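Local coordinates for uncharacterized protein MJ1062 (Methanocaldococcus jannaschii, PDB 3EO4) that is uncharacterised but, through its GNAT-family domain, probably transfers acyl groups, the full-length protein perhaps also acting as a hexosyltransferase, at residues A[28-32]-A[43-48]; A[37-41]-A[132-136]; A[76-82]-A[93-99]. Residue numbers count along the deposited sequence, not the author numbering.

Overall arrangement
Contact 3 is the buried one, with its centre about 6 Å from the centre of the chain; contact 1 is partly buried and contact 2 lies at the surface. Contact 3 pairs two strands of the central antiparallel sheet, mainly by backbone hydrogen bonds, with a buried Arg-76 to Glu-99 salt bridge at one end. The other two tie the chain that follows helix 24-31: contact 1 fastens 43-48 to the end of that helix, and contact 2 fastens 37-41 to the turn after strand 126-132. Both rely on side-chain amides, a bridging water and leucine packing. Trp-30 and Arg-31 rest on contact 3, Tyr-37 on contact 1. Contacts 1 and 3 both meet the second subunit, contact 2 only through Tyr-37.

Contact 1: residues A[28-32]-A[43-48]; sequences MAWRS and QKEPLK
Segment 28-32 is the last turn of a helix, ending at Arg-31, and 43-48 is an irregular, mostly extended strip that passes this end; the CA atoms come nearest at Ser-32 and Pro-46, 4.0 Å apart. Gln-43, its side chain extended (chi1 and chi2 t), gives NE2 in hydrogen bonds to Arg-31 O at 2.8 Å and Glu-45 O at 3.0 Å, so one amide nitrogen links the helix end and the 43-48 backbone. Ser-32, chi1 m, donates OG to Met-28 O (2.8 Å) and accepts from Leu-47 N (3.2 Å); a small hydroxyl suits a place this close to both backbones. Water 1 donates to Ser-32 OG (2.9 Å) and Leu-47 O (2.8 Å). Van der Waals packing completes the contact: Leu-47 sets CB against CG of selenomethionine Met-28 (3.9 Å), an apolar pair, and CD2 against Arg-31 CB (3.6 Å), while Pro-46 CB meets Ser-32 CB at 3.8 Å. Nearby, Arg-31 NH1 forms a salt bridge to a MES probably from the crystallisation liquor, and Ser-32 O accepts from Asn-33 of the second subunit. A helix C-terminus thus binds the segment leading, through N-cap Lys-48, into helix 49-58 of the GNAT domain.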
loop_
_atom_site.group_PDB
_atom_site.type_symbol
_atom_site.label_atom_id
_atom_site.label_comp_id
_atom_site.label_asym_id
_atom_site.label_seq_id
_atom_site.Cartn_x
_atom_site.Cartn_y
_atom_site.Cartn_z
HETATM N N MSE A 28 -4.602 4.242 -1.165
HETATM C CA MSE A 28 -5.380 3.194 -1.864
HETATM C C MSE A 28 -4.780 1.797 -1.633
HETATM O O MSE A 28 -5.507 0.832 -1.494
HETATM C CB MSE A 28 -5.496 3.464 -3.359
HETATM C CG MSE A 28 -6.374 2.460 -4.063
HETATM SE SE MSE A 28 -6.582 2.895 -5.965
HETATM C CE MSE A 28 -4.693 3.030 -6.413
ATOM N N ALA A 29 -3.462 1.695 -1.598
ATOM C CA ALA A 29 -2.810 0.400 -1.419
ATOM C C ALA A 29 -3.131 -0.260 -0.064
ATOM O O ALA A 29 -3.352 -1.479 0.020
ATOM C CB ALA A 29 -1.315 0.514 -1.624
ATOM N N TRP A 30 -3.190 0.551 0.979
ATOM C CA TRP A 30 -3.651 0.071 2.270
ATOM C C TRP A 30 -5.124 -0.377 2.245
ATOM O O TRP A 30 -5.455 -1.441 2.742
ATOM C CB TRP A 30 -3.489 1.164 3.300
ATOM C CG TRP A 30 -2.073 1.467 3.659
ATOM C CD1 TRP A 30 -0.994 0.596 3.670
ATOM C CD2 TRP A 30 -1.582 2.735 4.100
ATOM N NE1 TRP A 30 0.143 1.267 4.102
ATOM C CE2 TRP A 30 -0.195 2.579 4.371
ATOM C CE3 TRP A 30 -2.187 3.987 4.313
ATOM C CZ2 TRP A 30 0.600 3.642 4.836
ATOM C CZ3 TRP A 30 -1.397 5.041 4.758
ATOM C CH2 TRP A 30 -0.006 4.850 5.032
ATOM N N ARG A 31 -6.000 0.430 1.674
ATOM C CA ARG A 31 -7.433 0.091 1.642
ATOM C C ARG A 31 -7.818 -1.049 0.709
ATOM O O ARG A 31 -8.980 -1.498 0.721
ATOM C CB ARG A 31 -8.261 1.337 1.269
ATOM C CG ARG A 31 -8.068 2.476 2.263
ATOM C CD ARG A 31 -9.119 3.566 2.054
ATOM N NE ARG A 31 -10.244 3.410 2.985
ATOM C CZ ARG A 31 -11.359 2.729 2.736
ATOM N NH1 ARG A 31 -12.295 2.661 3.679
ATOM N NH2 ARG A 31 -11.545 2.120 1.559
ATOM N N SER A 32 -6.889 -1.450 -0.155
ATOM C CA SER A 32 -7.124 -2.518 -1.117
ATOM C C SER A 32 -6.554 -3.812 -0.586
ATOM O O SER A 32 -6.573 -4.815 -1.259
ATOM C CB SER A 32 -6.527 -2.178 -2.486
ATOM O OG SER A 32 -7.051 -0.941 -2.981
ATOM N N GLN A 43 -17.129 -3.906 1.828
ATOM C CA GLN A 43 -16.067 -4.000 0.810
ATOM C C GLN A 43 -15.671 -5.473 0.677
ATOM O O GLN A 43 -15.405 -6.142 1.684
ATOM C CB GLN A 43 -14.856 -3.125 1.147
ATOM C CG GLN A 43 -13.877 -2.915 -0.013
ATOM C CD GLN A 43 -12.716 -1.956 0.337
ATOM O OE1 GLN A 43 -12.868 -1.071 1.165
ATOM N NE2 GLN A 43 -11.558 -2.150 -0.284
ATOM N N LYS A 44 -15.640 -5.967 -0.557
ATOM C CA LYS A 44 -15.283 -7.356 -0.836
ATOM C C LYS A 44 -14.205 -7.443 -1.898
ATOM O O LYS A 44 -13.908 -8.544 -2.366
ATOM C CB LYS A 44 -16.500 -8.147 -1.332
ATOM C CG LYS A 44 -17.759 -7.928 -0.522
ATOM C CD LYS A 44 -18.303 -9.226 0.047
ATOM C CE LYS A 44 -17.911 -9.375 1.511
ATOM N NZ LYS A 44 -18.330 -10.711 2.038
ATOM N N GLU A 45 -13.650 -6.294 -2.293
ATOM C CA GLU A 45 -12.730 -6.221 -3.438
ATOM C C GLU A 45 -11.737 -5.091 -3.237
ATOM O O GLU A 45 -12.021 -4.155 -2.497
ATOM C CB GLU A 45 -13.486 -5.966 -4.756
ATOM C CG GLU A 45 -14.436 -7.080 -5.251
ATOM C CD GLU A 45 -13.745 -8.424 -5.548
ATOM O OE1 GLU A 45 -12.491 -8.465 -5.609
ATOM O OE2 GLU A 45 -14.459 -9.440 -5.724
ATOM N N PRO A 46 -10.558 -5.170 -3.893
ATOM C CA PRO A 46 -9.664 -4.013 -3.879
ATOM C C PRO A 46 -10.352 -2.812 -4.533
ATOM O O PRO A 46 -11.315 -2.981 -5.281
ATOM C CB PRO A 46 -8.485 -4.474 -4.747
ATOM C CG PRO A 46 -8.542 -5.927 -4.711
ATOM C CD PRO A 46 -9.989 -6.277 -4.683
ATOM N N LEU A 47 -9.856 -1.614 -4.257
ATOM C CA LEU A 47 -10.428 -0.386 -4.833
ATOM C C LEU A 47 -10.027 -0.178 -6.278
ATOM O O LEU A 47 -9.033 -0.727 -6.727
ATOM C CB LEU A 47 -9.948 0.805 -4.018
ATOM C CG LEU A 47 -10.772 1.366 -2.859
ATOM C CD1 LEU A 47 -11.675 0.345 -2.163
ATOM C CD2 LEU A 47 -9.858 2.085 -1.891
ATOM N N LYS A 48 -10.791 0.613 -7.019
ATOM C CA LYS A 48 -10.350 1.052 -8.340
ATOM C C LYS A 48 -9.929 2.516 -8.222
ATOM O O LYS A 48 -10.539 3.276 -7.474
ATOM C CB LYS A 48 -11.464 0.866 -9.375
ATOM C CG LYS A 48 -12.012 -0.548 -9.365
ATOM C CD LYS A 48 -13.025 -0.803 -10.475
ATOM C CE LYS A 48 -13.806 -2.050 -10.156
ATOM N NZ LYS A 48 -14.756 -2.379 -11.243
HETATM O O HOH W 1 -6.398 -1.302 -5.808
#

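Contact 2: residues A[37-41]-A[132-136]; sequences YKFFY and LENNI
Both segments are turns. Tyr-37 to Phe-40 forms a type I beta turn closed by Phe-40 N to Tyr-37 O (3.1 Å), then runs extended. Leu-132 to Asn-135 forms a second type I turn, closed by Asn-135 N to Leu-132 O (2.9 Å). Asn-135, phi/psi -82/74, is then the centre of an inverse gamma turn (Ile-136 N to Asn-134 O, 2.9 Å) and the N-cap of helix 136-144. The turns meet at Phe-39 and Asn-135, CA atoms 5.7 Å apart.

Asn-134, chi1 p, reaches across with ND2 to Lys-38 O, a long but nearly straight hydrogen bond of 3.3 Å. Asn-135, chi1 t, places OD1 over one face of the Phe-39 ring, while its ND2 comes 3.3 Å from Phe-39 CB. Leu-132 (chi1 m, chi2 t) has CG 3.6 Å from Phe-39 O and CD2 4.3 Å from Tyr-41 CD1, at the ring edge. Water 2 donates to Phe-39 O (2.8 Å) and accepts from Leu-132 N (3.1 Å) and Asn-135 ND2 (2.8 Å).

This surface turn-to-turn contact joins the loop after helix 34-37 to the connection between strand 126-132 and helix 136-144. Asn-135 ND2 also bonds a MES, probably from the crystallisation liquor, which may mark a pocket. Asn-134 thus binds a turn carbonyl directly, whereas Asn-135 does so through water while its OD1 weakly caps Ser-138 N.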
loop_
_atom_site.group_PDB
_atom_site.type_symbol
_atom_site.label_atom_id
_atom_site.label_comp_id
_atom_site.label_asym_id
_atom_site.label_seq_id
_atom_site.Cartn_x
_atom_site.Cartn_y
_atom_site.Cartn_z
ATOM N N TYR A 37 -9.537 -4.579 4.558
ATOM C CA TYR A 37 -10.891 -4.245 4.171
ATOM C C TYR A 37 -11.918 -5.260 4.667
ATOM O O TYR A 37 -13.126 -5.091 4.474
ATOM C CB TYR A 37 -11.008 -3.861 2.680
ATOM C CG TYR A 37 -10.775 -4.939 1.623
ATOM C CD1 TYR A 37 -9.715 -4.841 0.716
ATOM C CD2 TYR A 37 -11.659 -6.005 1.477
ATOM C CE1 TYR A 37 -9.533 -5.814 -0.293
ATOM C CE2 TYR A 37 -11.485 -6.969 0.478
ATOM C CZ TYR A 37 -10.423 -6.868 -0.402
ATOM O OH TYR A 37 -10.273 -7.845 -1.377
ATOM N N LYS A 38 -11.413 -6.318 5.302
ATOM C CA LYS A 38 -12.173 -7.200 6.198
ATOM C C LYS A 38 -13.027 -6.419 7.188
ATOM O O LYS A 38 -14.051 -6.898 7.654
ATOM C CB LYS A 38 -11.185 -7.869 7.143
ATOM C CG LYS A 38 -10.802 -9.232 6.923
ATOM C CD LYS A 38 -9.899 -9.568 8.106
ATOM C CE LYS A 38 -10.738 -9.934 9.342
ATOM N NZ LYS A 38 -10.773 -11.389 9.546
ATOM N N PHE A 39 -12.501 -5.270 7.597
ATOM C CA PHE A 39 -13.090 -4.444 8.634
ATOM C C PHE A 39 -13.939 -3.276 8.098
ATOM O O PHE A 39 -14.415 -2.455 8.881
ATOM C CB PHE A 39 -11.982 -3.983 9.629
ATOM C CG PHE A 39 -11.184 -5.138 10.238
ATOM C CD1 PHE A 39 -11.828 -6.166 10.903
ATOM C CD2 PHE A 39 -9.785 -5.179 10.144
ATOM C CE1 PHE A 39 -11.124 -7.240 11.473
ATOM C CE2 PHE A 39 -9.053 -6.253 10.701
ATOM C CZ PHE A 39 -9.747 -7.304 11.371
ATOM N N PHE A 40 -14.174 -3.227 6.786
ATOM C CA PHE A 40 -14.865 -2.108 6.145
ATOM C C PHE A 40 -16.244 -2.574 5.685
ATOM O O PHE A 40 -16.355 -3.624 5.040
ATOM C CB PHE A 40 -14.106 -1.618 4.902
ATOM C CG PHE A 40 -12.791 -0.950 5.195
ATOM C CD1 PHE A 40 -11.893 -0.702 4.157
ATOM C CD2 PHE A 40 -12.439 -0.588 6.482
ATOM C CE1 PHE A 40 -10.689 -0.103 4.389
ATOM C CE2 PHE A 40 -11.222 0.042 6.725
ATOM C CZ PHE A 40 -10.346 0.276 5.677
ATOM N N TYR A 41 -17.269 -1.792 6.015
ATOM C CA TYR A 41 -18.648 -2.091 5.639
ATOM C C TYR A 41 -18.744 -2.522 4.155
ATOM O O TYR A 41 -18.322 -1.795 3.250
ATOM C CB TYR A 41 -19.584 -0.908 5.977
ATOM C CG TYR A 41 -21.047 -1.188 5.689
ATOM C CD1 TYR A 41 -21.747 -2.147 6.420
ATOM C CD2 TYR A 41 -21.716 -0.518 4.681
ATOM C CE1 TYR A 41 -23.062 -2.431 6.154
ATOM C CE2 TYR A 41 -23.064 -0.781 4.415
ATOM C CZ TYR A 41 -23.719 -1.744 5.158
ATOM O OH TYR A 41 -25.028 -2.049 4.915
ATOM N N LEU A 132 -17.234 -2.058 12.700
ATOM C CA LEU A 132 -17.800 -3.393 12.464
ATOM C C LEU A 132 -17.522 -4.306 13.660
ATOM O O LEU A 132 -16.438 -4.244 14.279
ATOM C CB LEU A 132 -17.238 -4.037 11.205
ATOM C CG LEU A 132 -17.651 -3.650 9.796
ATOM C CD1 LEU A 132 -17.322 -4.846 8.955
ATOM C CD2 LEU A 132 -19.153 -3.282 9.630
ATOM N N GLU A 133 -18.523 -5.113 13.979
ATOM C CA GLU A 133 -18.494 -6.040 15.089
ATOM C C GLU A 133 -17.243 -6.904 15.129
ATOM O O GLU A 133 -16.824 -7.299 16.215
ATOM C CB GLU A 133 -19.693 -6.977 15.014
ATOM C CG GLU A 133 -20.980 -6.317 15.350
ATOM C CD GLU A 133 -22.149 -7.251 15.216
ATOM O OE1 GLU A 133 -22.126 -8.066 14.264
ATOM O OE2 GLU A 133 -23.090 -7.164 16.044
ATOM N N ASN A 134 -16.669 -7.222 13.965
ATOM C CA ASN A 134 -15.551 -8.158 13.907
ATOM C C ASN A 134 -14.230 -7.450 14.139
ATOM O O ASN A 134 -13.204 -8.090 14.360
ATOM C CB ASN A 134 -15.540 -8.969 12.583
ATOM C CG ASN A 134 -15.307 -8.095 11.346
ATOM O OD1 ASN A 134 -15.907 -7.040 11.214
ATOM N ND2 ASN A 134 -14.427 -8.536 10.440
ATOM N N ASN A 135 -14.261 -6.116 14.106
ATOM C CA ASN A 135 -13.051 -5.334 14.239
ATOM C C ASN A 135 -12.659 -5.161 15.709
ATOM O O ASN A 135 -12.826 -4.070 16.277
ATOM C CB ASN A 135 -13.193 -4.003 13.521
ATOM C CG ASN A 135 -11.850 -3.319 13.285
ATOM O OD1 ASN A 135 -10.820 -3.747 13.808
ATOM N ND2 ASN A 135 -11.861 -2.254 12.479
ATOM N N ILE A 136 -12.150 -6.243 16.311
ATOM C CA ILE A 136 -11.816 -6.251 17.739
ATOM C C ILE A 136 -10.713 -5.264 18.168
ATOM O O ILE A 136 -10.783 -4.701 19.263
ATOM C CB ILE A 136 -11.660 -7.701 18.368
ATOM C CG1 ILE A 136 -10.640 -7.729 19.516
ATOM C CG2 ILE A 136 -11.359 -8.778 17.328
ATOM C CD1 ILE A 136 -11.259 -7.425 20.837
HETATM O O HOH W 2 -14.401 -1.517 11.470
#

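Contact 3: residues A[76-82]-A[93-99]; sequences RKVGSVN and IGILIGE
Strands 76-82 and 93-97 run antiparallel, 171° between directions and 4.6 Å between axes. Ile-93 opens the second segment, its CA 3.3 Å from Asn-82 O. Gly-94 pairs with Asn-82 (N to O 2.8 Å, O to N 2.9 Å); a side chain here would strike Asn-82 OD1. Ile-95 faces Val-81 in a non-hydrogen-bonded pair, CD1 to Val-81 CG2 3.7 Å. Leu-96 pairs with Ser-80 (O to N 2.8 Å, N to O 2.9 Å). Ile-97 opposes Gly-79, where a CB would clash with Leu-96 O; the CA atoms lie 4.1 Å apart. Val-78 (phi/psi -127/-14) gives its O to Gly-98 N (2.8 Å) and weakly to Glu-99 N (3.5 Å). Glu-99, chi1 m, forms a buried bidentate salt bridge with Arg-76, chi1 p: OE1 to NE 2.6 Å, OE2 to NH2 3.0 Å.

Val-81, Ile-93, Ile-95 and Ile-97 pack on helix 107-121, Ser-80 and Leu-96 on helix 24-31; strand 63-71 flanks 76-82 on its other side, and beyond the hairpin Ile-93 bonds His-128 of strand 126-132.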
loop_
_atom_site.group_PDB
_atom_site.type_symbol
_atom_site.label_atom_id
_atom_site.label_comp_id
_atom_site.label_asym_id
_atom_site.label_seq_id
_atom_site.Cartn_x
_atom_site.Cartn_y
_atom_site.Cartn_z
ATOM N N ARG A 76 8.592 7.638 8.785
ATOM C CA ARG A 76 7.970 6.892 7.693
ATOM C C ARG A 76 6.441 6.935 7.804
ATOM O O ARG A 76 5.913 7.175 8.886
ATOM C CB ARG A 76 8.480 5.442 7.673
ATOM C CG ARG A 76 7.707 4.447 8.576
ATOM C CD ARG A 76 8.345 3.060 8.461
ATOM N NE ARG A 76 7.746 2.040 9.321
ATOM C CZ ARG A 76 8.286 1.660 10.481
ATOM N NH1 ARG A 76 9.402 2.232 10.912
ATOM N NH2 ARG A 76 7.729 0.697 11.205
ATOM N N LYS A 77 5.744 6.698 6.685
ATOM C CA LYS A 77 4.260 6.680 6.625
ATOM C C LYS A 77 3.674 5.324 6.977
ATOM O O LYS A 77 3.992 4.319 6.330
ATOM C CB LYS A 77 3.792 7.036 5.219
ATOM C CG LYS A 77 3.765 8.524 4.905
ATOM C CD LYS A 77 4.890 9.011 4.040
ATOM C CE LYS A 77 5.013 8.262 2.705
ATOM N NZ LYS A 77 3.777 8.418 1.934
ATOM N N VAL A 78 2.782 5.276 7.967
ATOM C CA VAL A 78 2.361 3.985 8.496
ATOM C C VAL A 78 0.864 3.802 8.519
ATOM O O VAL A 78 0.408 2.687 8.744
ATOM C CB VAL A 78 2.910 3.692 9.938
ATOM C CG1 VAL A 78 4.450 3.661 9.980
ATOM C CG2 VAL A 78 2.358 4.697 10.945
ATOM N N GLY A 79 0.102 4.888 8.349
ATOM C CA GLY A 79 -1.355 4.779 8.338
ATOM C C GLY A 79 -2.028 6.088 8.006
ATOM O O GLY A 79 -1.373 7.056 7.578
ATOM N N SER A 80 -3.345 6.128 8.212
ATOM C CA SER A 80 -4.093 7.341 8.017
ATOM C C SER A 80 -5.164 7.494 9.084
ATOM O O SER A 80 -5.783 6.503 9.500
ATOM C CB SER A 80 -4.737 7.341 6.650
ATOM O OG SER A 80 -5.403 8.589 6.448
ATOM N N VAL A 81 -5.393 8.740 9.501
ATOM C CA VAL A 81 -6.455 9.065 10.466
ATOM C C VAL A 81 -7.231 10.245 9.899
ATOM O O VAL A 81 -6.651 11.093 9.202
ATOM C CB VAL A 81 -5.886 9.326 11.900
ATOM C CG1 VAL A 81 -5.054 10.603 11.955
ATOM C CG2 VAL A 81 -7.004 9.299 12.976
ATOM N N ASN A 82 -8.540 10.274 10.150
ATOM C CA ASN A 82 -9.445 11.231 9.507
ATOM C C ASN A 82 -10.648 11.561 10.401
ATOM O O ASN A 82 -10.985 10.766 11.290
ATOM C CB ASN A 82 -9.933 10.707 8.136
ATOM C CG ASN A 82 -10.804 9.455 8.251
ATOM O OD1 ASN A 82 -11.811 9.444 8.961
ATOM N ND2 ASN A 82 -10.443 8.414 7.523
ATOM N N ILE A 93 -14.770 9.818 13.408
ATOM C CA ILE A 93 -13.316 9.573 13.312
ATOM C C ILE A 93 -13.078 8.228 12.643
ATOM O O ILE A 93 -13.671 7.224 13.045
ATOM C CB ILE A 93 -12.632 9.492 14.720
ATOM C CG1 ILE A 93 -13.089 10.609 15.650
ATOM C CG2 ILE A 93 -11.080 9.373 14.621
ATOM C CD1 ILE A 93 -12.720 11.910 15.183
ATOM N N GLY A 94 -12.180 8.214 11.657
ATOM C CA GLY A 94 -11.720 6.975 11.018
ATOM C C GLY A 94 -10.217 6.785 11.195
ATOM O O GLY A 94 -9.452 7.767 11.247
ATOM N N ILE A 95 -9.780 5.533 11.303
ATOM C CA ILE A 95 -8.353 5.262 11.498
ATOM C C ILE A 95 -7.984 3.971 10.766
ATOM O O ILE A 95 -8.777 3.033 10.717
ATOM C CB ILE A 95 -7.972 5.190 13.046
ATOM C CG1 ILE A 95 -6.523 4.761 13.293
ATOM C CG2 ILE A 95 -8.876 4.195 13.804
ATOM C CD1 ILE A 95 -5.584 5.923 13.559
ATOM N N LEU A 96 -6.763 3.917 10.245
ATOM C CA LEU A 96 -6.262 2.758 9.541
ATOM C C LEU A 96 -4.754 2.768 9.734
ATOM O O LEU A 96 -4.130 3.768 9.456
ATOM C CB LEU A 96 -6.605 2.936 8.069
ATOM C CG LEU A 96 -6.126 2.092 6.903
ATOM C CD1 LEU A 96 -6.791 2.687 5.639
ATOM C CD2 LEU A 96 -4.631 2.099 6.708
ATOM N N ILE A 97 -4.190 1.693 10.278
ATOM C CA ILE A 97 -2.751 1.511 10.305
ATOM C C ILE A 97 -2.448 0.516 9.181
ATOM O O ILE A 97 -2.921 -0.623 9.215
ATOM C CB ILE A 97 -2.237 1.005 11.700
ATOM C CG1 ILE A 97 -2.617 1.994 12.821
ATOM C CG2 ILE A 97 -0.717 0.674 11.676
ATOM C CD1 ILE A 97 -1.900 3.370 12.718
ATOM N N GLY A 98 -1.678 0.983 8.182
ATOM C CA GLY A 98 -1.291 0.183 7.033
ATOM C C GLY A 98 -0.248 -0.910 7.254
ATOM O O GLY A 98 -0.357 -1.956 6.639
ATOM N N GLU A 99 0.756 -0.697 8.110
ATOM C CA GLU A 99 1.737 -1.759 8.387
ATOM C C GLU A 99 1.150 -2.679 9.406
ATOM O O GLU A 99 0.745 -2.206 10.464
ATOM C CB GLU A 99 3.050 -1.235 8.990
ATOM C CG GLU A 99 3.693 -0.152 8.229
ATOM C CD GLU A 99 5.148 0.110 8.626
ATOM O OE1 GLU A 99 5.693 1.080 8.075
ATOM O OE2 GLU A 99 5.748 -0.621 9.454
#